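Local structure of TENA/THI-4 protein (Shewanella denitrificans OS217, 3DDE) at residues 136-141 against 201-206; 127-132 against 196-201. The protein is of unknown function but has an all-helical, haem oxygenase-like fold and may act as an oxidoreductase. One frame throughout, in Å; residues are numbered along the deposited sequence.

Contact 1 of 2, residues 136-141 against 201-206; sequences YSYWAE and AVMENS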
ATOM      1  N   TYR A 136     -16.169   8.824  11.042  1.00 50.80           N
ATOM      2  CA  TYR A 136     -16.581   9.532   9.833  1.00 51.37           C
ATOM      3  C   TYR A 136     -18.017   9.147   9.515  1.00 51.48           C
ATOM      4  O   TYR A 136     -18.881  10.011   9.326  1.00 52.09           O
ATOM      5  CB  TYR A 136     -15.651   9.166   8.664  1.00 51.30           C
ATOM      6  CG  TYR A 136     -16.063   9.665   7.286  1.00 51.32           C
ATOM      7  CD1 TYR A 136     -16.495  10.974   7.086  1.00 51.38           C
ATOM      8  CD2 TYR A 136     -15.953   8.834   6.175  1.00 51.12           C
ATOM      9  CE1 TYR A 136     -16.832  11.431   5.824  1.00 51.18           C
ATOM     10  CE2 TYR A 136     -16.276   9.277   4.917  1.00 51.56           C
ATOM     11  CZ  TYR A 136     -16.719  10.581   4.743  1.00 51.83           C
ATOM     12  OH  TYR A 136     -17.044  11.011   3.479  1.00 51.80           O
ATOM     13  N   SER A 137     -18.251   7.836   9.475  1.00 51.07           N
ATOM     14  CA  SER A 137     -19.556   7.260   9.198  1.00 50.63           C
ATOM     15  C   SER A 137     -20.610   7.723  10.189  1.00 50.85           C
ATOM     16  O   SER A 137     -21.783   7.886   9.836  1.00 50.51           O
ATOM     17  CB  SER A 137     -19.464   5.737   9.254  1.00 50.54           C
ATOM     18  OG  SER A 137     -18.663   5.237   8.202  1.00 50.94           O
ATOM     19  N   TYR A 138     -20.209   7.928  11.441  1.00 50.74           N
ATOM     20  CA  TYR A 138     -21.165   8.355  12.448  1.00 50.76           C
ATOM     21  C   TYR A 138     -21.889   9.659  12.085  1.00 50.74           C
ATOM     22  O   TYR A 138     -23.115   9.706  12.131  1.00 50.39           O
ATOM     23  CB  TYR A 138     -20.557   8.463  13.849  1.00 50.62           C
ATOM     24  CG  TYR A 138     -21.616   8.872  14.852  1.00 50.51           C
ATOM     25  CD1 TYR A 138     -22.572   7.961  15.304  1.00 50.59           C
ATOM     26  CD2 TYR A 138     -21.696  10.186  15.311  1.00 50.71           C
ATOM     27  CE1 TYR A 138     -23.565   8.356  16.211  1.00 50.30           C
ATOM     28  CE2 TYR A 138     -22.670  10.579  16.198  1.00 50.29           C
ATOM     29  CZ  TYR A 138     -23.603   9.666  16.650  1.00 50.43           C
ATOM     30  OH  TYR A 138     -24.571  10.093  17.544  1.00 50.57           O
ATOM     31  N   TRP A 139     -21.153  10.712  11.735  1.00 51.30           N
ATOM     32  CA  TRP A 139     -21.815  11.970  11.358  1.00 51.18           C
ATOM     33  C   TRP A 139     -22.274  11.900   9.902  1.00 52.02           C
ATOM     34  O   TRP A 139     -23.317  12.438   9.543  1.00 53.05           O
ATOM     35  CB  TRP A 139     -20.936  13.214  11.628  1.00 50.29           C
ATOM     36  CG  TRP A 139     -19.781  13.385  10.720  1.00 50.17           C
ATOM     37  CD1 TRP A 139     -18.494  13.016  10.951  1.00 50.09           C
ATOM     38  CD2 TRP A 139     -19.803  13.960   9.409  1.00 50.07           C
ATOM     39  NE1 TRP A 139     -17.707  13.331   9.870  1.00 49.80           N
ATOM     40  CE2 TRP A 139     -18.490  13.898   8.903  1.00 49.79           C
ATOM     41  CE3 TRP A 139     -20.807  14.517   8.613  1.00 49.83           C
ATOM     42  CZ2 TRP A 139     -18.152  14.372   7.636  1.00 50.01           C
ATOM     43  CZ3 TRP A 139     -20.466  14.992   7.353  1.00 50.03           C
ATOM     44  CH2 TRP A 139     -19.152  14.920   6.882  1.00 49.76           C
ATOM     45  N   ALA A 140     -21.507  11.224   9.060  1.00 53.72           N
ATOM     46  CA  ALA A 140     -21.881  11.105   7.660  1.00 55.25           C
ATOM     47  C   ALA A 140     -23.293  10.503   7.520  1.00 56.51           C
ATOM     48  O   ALA A 140     -24.058  10.947   6.661  1.00 58.46           O
ATOM     49  CB  ALA A 140     -20.868  10.302   6.907  1.00 54.14           C
ATOM     50  N   GLU A 141     -23.669   9.571   8.408  1.00 57.38           N
ATOM     51  CA  GLU A 141     -24.985   8.887   8.323  1.00 57.64           C
ATOM     52  C   GLU A 141     -26.141   9.541   9.090  1.00 57.97           C
ATOM     53  O   GLU A 141     -27.303   9.337   8.731  1.00 58.91           O
ATOM     54  CB  GLU A 141     -24.868   7.420   8.759  1.00 58.19           C
ATOM     55  CG  GLU A 141     -23.942   6.566   7.904  1.00 58.43           C
ATOM     56  CD  GLU A 141     -24.374   6.419   6.446  1.00 59.10           C
ATOM     57  OE1 GLU A 141     -25.590   6.503   6.149  1.00 59.19           O
ATOM     58  OE2 GLU A 141     -23.471   6.194   5.596  1.00 60.16           O
ATOM     59  N   ALA A 201     -11.781  11.369  17.361  1.00 50.94           N
ATOM     60  CA  ALA A 201     -10.761  12.133  16.655  1.00 50.85           C
ATOM     61  C   ALA A 201     -11.044  12.179  15.143  1.00 50.43           C
ATOM     62  O   ALA A 201     -10.923  13.216  14.516  1.00 51.60           O
ATOM     63  CB  ALA A 201      -9.353  11.532  16.940  1.00 49.87           C
ATOM     64  N   VAL A 202     -11.424  11.055  14.566  1.00 50.27           N
ATOM     65  CA  VAL A 202     -11.737  10.989  13.124  1.00 50.17           C
ATOM     66  C   VAL A 202     -13.055  11.665  12.788  1.00 50.35           C
ATOM     67  O   VAL A 202     -13.171  12.304  11.749  1.00 51.75           O
ATOM     68  CB  VAL A 202     -11.727   9.530  12.603  1.00 49.28           C
ATOM     69  CG1 VAL A 202     -12.210   9.424  11.101  1.00 48.29           C
ATOM     70  CG2 VAL A 202     -10.337   8.960  12.778  1.00 47.49           C
HETATM   71  N   MSE A 203     -14.047  11.517  13.660  1.00 49.87           N
HETATM   72  CA  MSE A 203     -15.344  12.146  13.477  1.00 49.26           C
HETATM   73  C   MSE A 203     -15.153  13.653  13.348  1.00 50.11           C
HETATM   74  O   MSE A 203     -15.685  14.297  12.442  1.00 49.35           O
HETATM   75  CB  MSE A 203     -16.217  11.848  14.710  1.00 49.14           C
HETATM   76  CG  MSE A 203     -17.646  12.380  14.678  1.00 47.85           C
HETATM   77 SE   MSE A 203     -18.530  12.061  16.378  0.75 48.36          SE
HETATM   78  CE  MSE A 203     -17.588  13.359  17.478  1.00 47.02           C
ATOM     79  N   GLU A 204     -14.385  14.196  14.287  1.00 50.56           N
ATOM     80  CA  GLU A 204     -14.128  15.622  14.370  1.00 51.66           C
ATOM     81  C   GLU A 204     -13.343  16.145  13.184  1.00 51.53           C
ATOM     82  O   GLU A 204     -13.748  17.119  12.560  1.00 51.71           O
ATOM     83  CB  GLU A 204     -13.373  15.963  15.659  1.00 51.73           C
ATOM     84  CG  GLU A 204     -14.220  15.911  16.932  1.00 52.66           C
ATOM     85  CD  GLU A 204     -13.396  16.112  18.215  1.00 53.09           C
ATOM     86  OE1 GLU A 204     -12.158  16.081  18.138  1.00 54.62           O
ATOM     87  OE2 GLU A 204     -13.978  16.286  19.312  1.00 54.49           O
ATOM     88  N   ASN A 205     -12.229  15.490  12.860  1.00 51.37           N
ATOM     89  CA  ASN A 205     -11.370  16.012  11.812  1.00 50.75           C
ATOM     90  C   ASN A 205     -11.981  15.823  10.454  1.00 50.74           C
ATOM     91  O   ASN A 205     -11.893  16.706   9.622  1.00 51.97           O
ATOM     92  CB  ASN A 205      -9.931  15.464  11.889  1.00 50.62           C
ATOM     93  CG  ASN A 205      -8.933  16.347  11.133  1.00 51.09           C
ATOM     94  OD1 ASN A 205      -8.803  17.552  11.420  1.00 52.02           O
ATOM     95  ND2 ASN A 205      -8.217  15.760  10.171  1.00 50.61           N
ATOM     96  N   SER A 206     -12.622  14.690  10.207  1.00 51.39           N
ATOM     97  CA  SER A 206     -13.269  14.484   8.903  1.00 50.89           C
ATOM     98  C   SER A 206     -14.344  15.560   8.651  1.00 50.96           C
ATOM     99  O   SER A 206     -14.512  16.001   7.520  1.00 51.72           O
ATOM    100  CB  SER A 206     -13.837  13.060   8.765  1.00 50.63           C
ATOM    101  OG  SER A 206     -14.764  12.767   9.798  1.00 51.11           O
TER
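Trp139 reaches across to helix 193-223 with the nitrogen edge of its indole leading. Its CG sits in the crowded position between backbone N and carbonyl carbon (chi1 72°), from where the indole, turned about chi2, presents NE1 to Ser206 OG, 3.0 Å away. The bond is almost straight (175° at the hydrogen), and OG lies in the indole plane. Ser206 OG in turn donates to Val202 O at 2.6 Å, one turn back, on a lone pair of a carbonyl that also takes the helical N-H of Ser206. In this buried part of the haem oxygenase-like helical fold, the axes of 136-141 and 201-206 cross at 53°, 8.4 Å apart. The Tyr136 ring meets Ser206 OG obliquely through CD1, while its own hydroxyl bonds Asn55. Met203, a selenomethionine, crosses Trp139 with CG 3.9 Å from CD1, then runs alongside Tyr138, where SE makes an oblique Met-aromatic contact 5.0 Å from the ring centroid. A leucine in place of Trp139 would lack the indole N-H, and would probably leave Ser206 OG without that bond and loosen the packing against Met203. Leu207 and Thr210 also touch the indole.

Contact 2 of 2, residues 127-132 against 196-201; sequences TGNPVQ and VDSVVA
Ser198 points from helix 193-223 into the loop that joins helices 112-126 and 134-141, and Asn129 and Gln132 receive it. Its CB packs against Gln132 CB at 3.8 Å, and its OG stands 3.7 Å from Asn129 CB. Gln132 CB also rests on the backbone, 3.5 Å from Ser198 O, and the two backbones are nearest here, Gln132 CA to Val199 CA 4.3 Å. Beside this patch Val131 and Val199 cross obliquely, CG1 of the former turned to CG2 of the latter, with Val189 and Leu186 of helix 166-189 packing on the two valines.

Behind these side chains the loop is braced by an Asx turn: Val131 N donates to Asn129 OD1 at 3.3 Å, from above the plane of the amide rather than along a lone pair. Gln132 N closes on Asn129 O at 3.0 Å. With CG anti to its backbone N (chi1 -169°), Asn129 sends ND2 to Asp195 OD1, just before the 196-201 segment, while Ser198 OG bonds Asp195 O. Gln132 has CG in the crowded position (chi1 71°), and its otherwise extended chain carries NE2 back to Ile124 O in helix 112-126. Gly128, at positive phi, sits beside that amide, where a CB would clash with Gln132 NE2.

No hydrogen bond joins the two segments directly, although polar groups line much of their meeting. The amides and the hydroxyl find their partners in nearby backbone and in Asp195, so across the interface itself carbon and oxygen surfaces are held together by van der Waals packing.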
ATOM      1  N   THR A 127      -4.183   3.125   8.353  1.00 51.30           N
ATOM      2  CA  THR A 127      -3.289   3.118   9.511  1.00 51.14           C
ATOM      3  C   THR A 127      -4.058   3.337  10.811  1.00 51.39           C
ATOM      4  O   THR A 127      -5.248   3.621  10.788  1.00 51.07           O
ATOM      5  CB  THR A 127      -2.267   4.250   9.384  1.00 50.97           C
ATOM      6  OG1 THR A 127      -2.922   5.495   9.586  1.00 51.14           O
ATOM      7  CG2 THR A 127      -1.586   4.245   8.009  1.00 51.39           C
ATOM      8  N   GLY A 128      -3.356   3.203  11.941  1.00 52.28           N
ATOM      9  CA  GLY A 128      -3.921   3.452  13.257  1.00 51.11           C
ATOM     10  C   GLY A 128      -4.910   2.414  13.741  1.00 51.59           C
ATOM     11  O   GLY A 128      -4.892   1.261  13.290  1.00 51.68           O
ATOM     12  N   ASN A 129      -5.738   2.823  14.710  1.00 51.34           N
ATOM     13  CA  ASN A 129      -6.766   1.969  15.263  1.00 50.99           C
ATOM     14  C   ASN A 129      -7.829   1.741  14.194  1.00 51.02           C
ATOM     15  O   ASN A 129      -8.515   2.678  13.822  1.00 51.44           O
ATOM     16  CB  ASN A 129      -7.364   2.620  16.508  1.00 50.86           C
ATOM     17  CG  ASN A 129      -8.249   1.666  17.294  1.00 50.24           C
ATOM     18  OD1 ASN A 129      -8.853   0.767  16.719  1.00 51.02           O
ATOM     19  ND2 ASN A 129      -8.316   1.849  18.602  1.00 49.06           N
ATOM     20  N   PRO A 130      -7.991   0.497  13.716  1.00 51.04           N
ATOM     21  CA  PRO A 130      -8.914   0.189  12.601  1.00 51.56           C
ATOM     22  C   PRO A 130     -10.377   0.581  12.789  1.00 51.42           C
ATOM     23  O   PRO A 130     -11.123   0.699  11.826  1.00 52.01           O
ATOM     24  CB  PRO A 130      -8.777  -1.330  12.424  1.00 51.78           C
ATOM     25  CG  PRO A 130      -8.168  -1.830  13.668  1.00 51.82           C
ATOM     26  CD  PRO A 130      -7.333  -0.716  14.227  1.00 51.87           C
ATOM     27  N   VAL A 131     -10.764   0.778  14.029  1.00 51.30           N
ATOM     28  CA  VAL A 131     -12.102   1.202  14.395  1.00 51.69           C
ATOM     29  C   VAL A 131     -12.432   2.645  13.987  1.00 51.33           C
ATOM     30  O   VAL A 131     -13.584   2.984  13.735  1.00 50.42           O
ATOM     31  CB  VAL A 131     -12.226   1.108  15.943  1.00 51.69           C
ATOM     32  CG1 VAL A 131     -13.151   2.151  16.489  1.00 52.25           C
ATOM     33  CG2 VAL A 131     -12.601  -0.306  16.371  1.00 51.28           C
ATOM     34  N   GLN A 132     -11.397   3.466  13.885  1.00 51.42           N
ATOM     35  CA  GLN A 132     -11.541   4.912  13.749  1.00 51.30           C
ATOM     36  C   GLN A 132     -12.358   5.482  12.587  1.00 51.28           C
ATOM     37  O   GLN A 132     -12.965   6.532  12.753  1.00 50.41           O
ATOM     38  CB  GLN A 132     -10.155   5.560  13.814  1.00 51.42           C
ATOM     39  CG  GLN A 132      -9.281   5.317  12.596  1.00 51.39           C
ATOM     40  CD  GLN A 132      -7.866   5.814  12.792  1.00 50.68           C
ATOM     41  OE1 GLN A 132      -7.578   6.494  13.753  1.00 50.54           O
ATOM     42  NE2 GLN A 132      -6.984   5.471  11.880  1.00 50.01           N
ATOM     43  N   VAL A 196     -12.636   4.433  21.530  1.00 51.17           N
ATOM     44  CA  VAL A 196     -13.605   5.534  21.455  1.00 50.70           C
ATOM     45  C   VAL A 196     -12.943   6.857  21.056  1.00 50.95           C
ATOM     46  O   VAL A 196     -13.470   7.614  20.248  1.00 50.46           O
ATOM     47  CB  VAL A 196     -14.335   5.732  22.797  1.00 49.94           C
ATOM     48  CG1 VAL A 196     -15.149   7.027  22.780  1.00 49.55           C
ATOM     49  CG2 VAL A 196     -15.217   4.526  23.102  1.00 49.17           C
ATOM     50  N   ASP A 197     -11.791   7.130  21.656  1.00 51.66           N
ATOM     51  CA  ASP A 197     -11.043   8.353  21.389  1.00 51.06           C
ATOM     52  C   ASP A 197     -10.639   8.455  19.930  1.00 51.24           C
ATOM     53  O   ASP A 197     -10.673   9.546  19.357  1.00 51.89           O
ATOM     54  CB  ASP A 197      -9.802   8.434  22.284  1.00 50.77           C
ATOM     55  CG  ASP A 197     -10.141   8.680  23.753  1.00 50.97           C
ATOM     56  OD1 ASP A 197     -11.274   9.109  24.077  1.00 50.64           O
ATOM     57  OD2 ASP A 197      -9.246   8.467  24.593  1.00 51.04           O
ATOM     58  N   SER A 198     -10.253   7.333  19.322  1.00 51.01           N
ATOM     59  CA  SER A 198      -9.864   7.338  17.900  1.00 50.98           C
ATOM     60  C   SER A 198     -11.076   7.626  16.983  1.00 50.94           C
ATOM     61  O   SER A 198     -10.953   8.290  15.930  1.00 50.61           O
ATOM     62  CB  SER A 198      -9.195   6.008  17.501  1.00 51.30           C
ATOM     63  OG  SER A 198     -10.109   4.923  17.519  1.00 51.07           O
ATOM     64  N   VAL A 199     -12.229   7.083  17.366  1.00 50.76           N
ATOM     65  CA  VAL A 199     -13.483   7.326  16.659  1.00 50.83           C
ATOM     66  C   VAL A 199     -13.837   8.829  16.740  1.00 50.98           C
ATOM     67  O   VAL A 199     -14.206   9.444  15.740  1.00 50.50           O
ATOM     68  CB  VAL A 199     -14.634   6.454  17.259  1.00 50.76           C
ATOM     69  CG1 VAL A 199     -16.002   6.915  16.767  1.00 50.59           C
ATOM     70  CG2 VAL A 199     -14.397   4.970  16.949  1.00 49.88           C
ATOM     71  N   VAL A 200     -13.708   9.410  17.934  1.00 50.69           N
ATOM     72  CA  VAL A 200     -14.019  10.826  18.149  1.00 50.48           C
ATOM     73  C   VAL A 200     -13.059  11.735  17.375  1.00 50.85           C
ATOM     74  O   VAL A 200     -13.471  12.736  16.794  1.00 50.35           O
ATOM     75  CB  VAL A 200     -13.989  11.199  19.657  1.00 50.67           C
ATOM     76  CG1 VAL A 200     -14.081  12.718  19.847  1.00 50.52           C
ATOM     77  CG2 VAL A 200     -15.111  10.485  20.421  1.00 49.99           C
ATOM     78  N   ALA A 201     -11.781  11.369  17.361  1.00 50.94           N
ATOM     79  CA  ALA A 201     -10.761  12.133  16.655  1.00 50.85           C
ATOM     80  C   ALA A 201     -11.044  12.179  15.143  1.00 50.43           C
ATOM     81  O   ALA A 201     -10.923  13.216  14.516  1.00 51.60           O
ATOM     82  CB  ALA A 201      -9.353  11.532  16.940  1.00 49.87           C
TER

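Contacts 1 and 2 line up along helix 193-223, share Ala201 and lie 10 Å apart between centres; Val202 CB touches Gln132 O at 3.2 Å where they meet. Contact 1 is core: its touching residues are all buried and its centre lies about 9 Å from the chain's centre, whereas contact 2 is only partly buried and its centre about 18 Å out. The same long helix receives first a loop, near its start, and then the short helix 134-141 that follows. Inside, large aromatics and a selenomethionine pack beside one direct hydrogen bond between segments; farther out, smaller side chains pack without such a bond, and Asp195 links Asn129 to the helix from just ahead of segment 196-201.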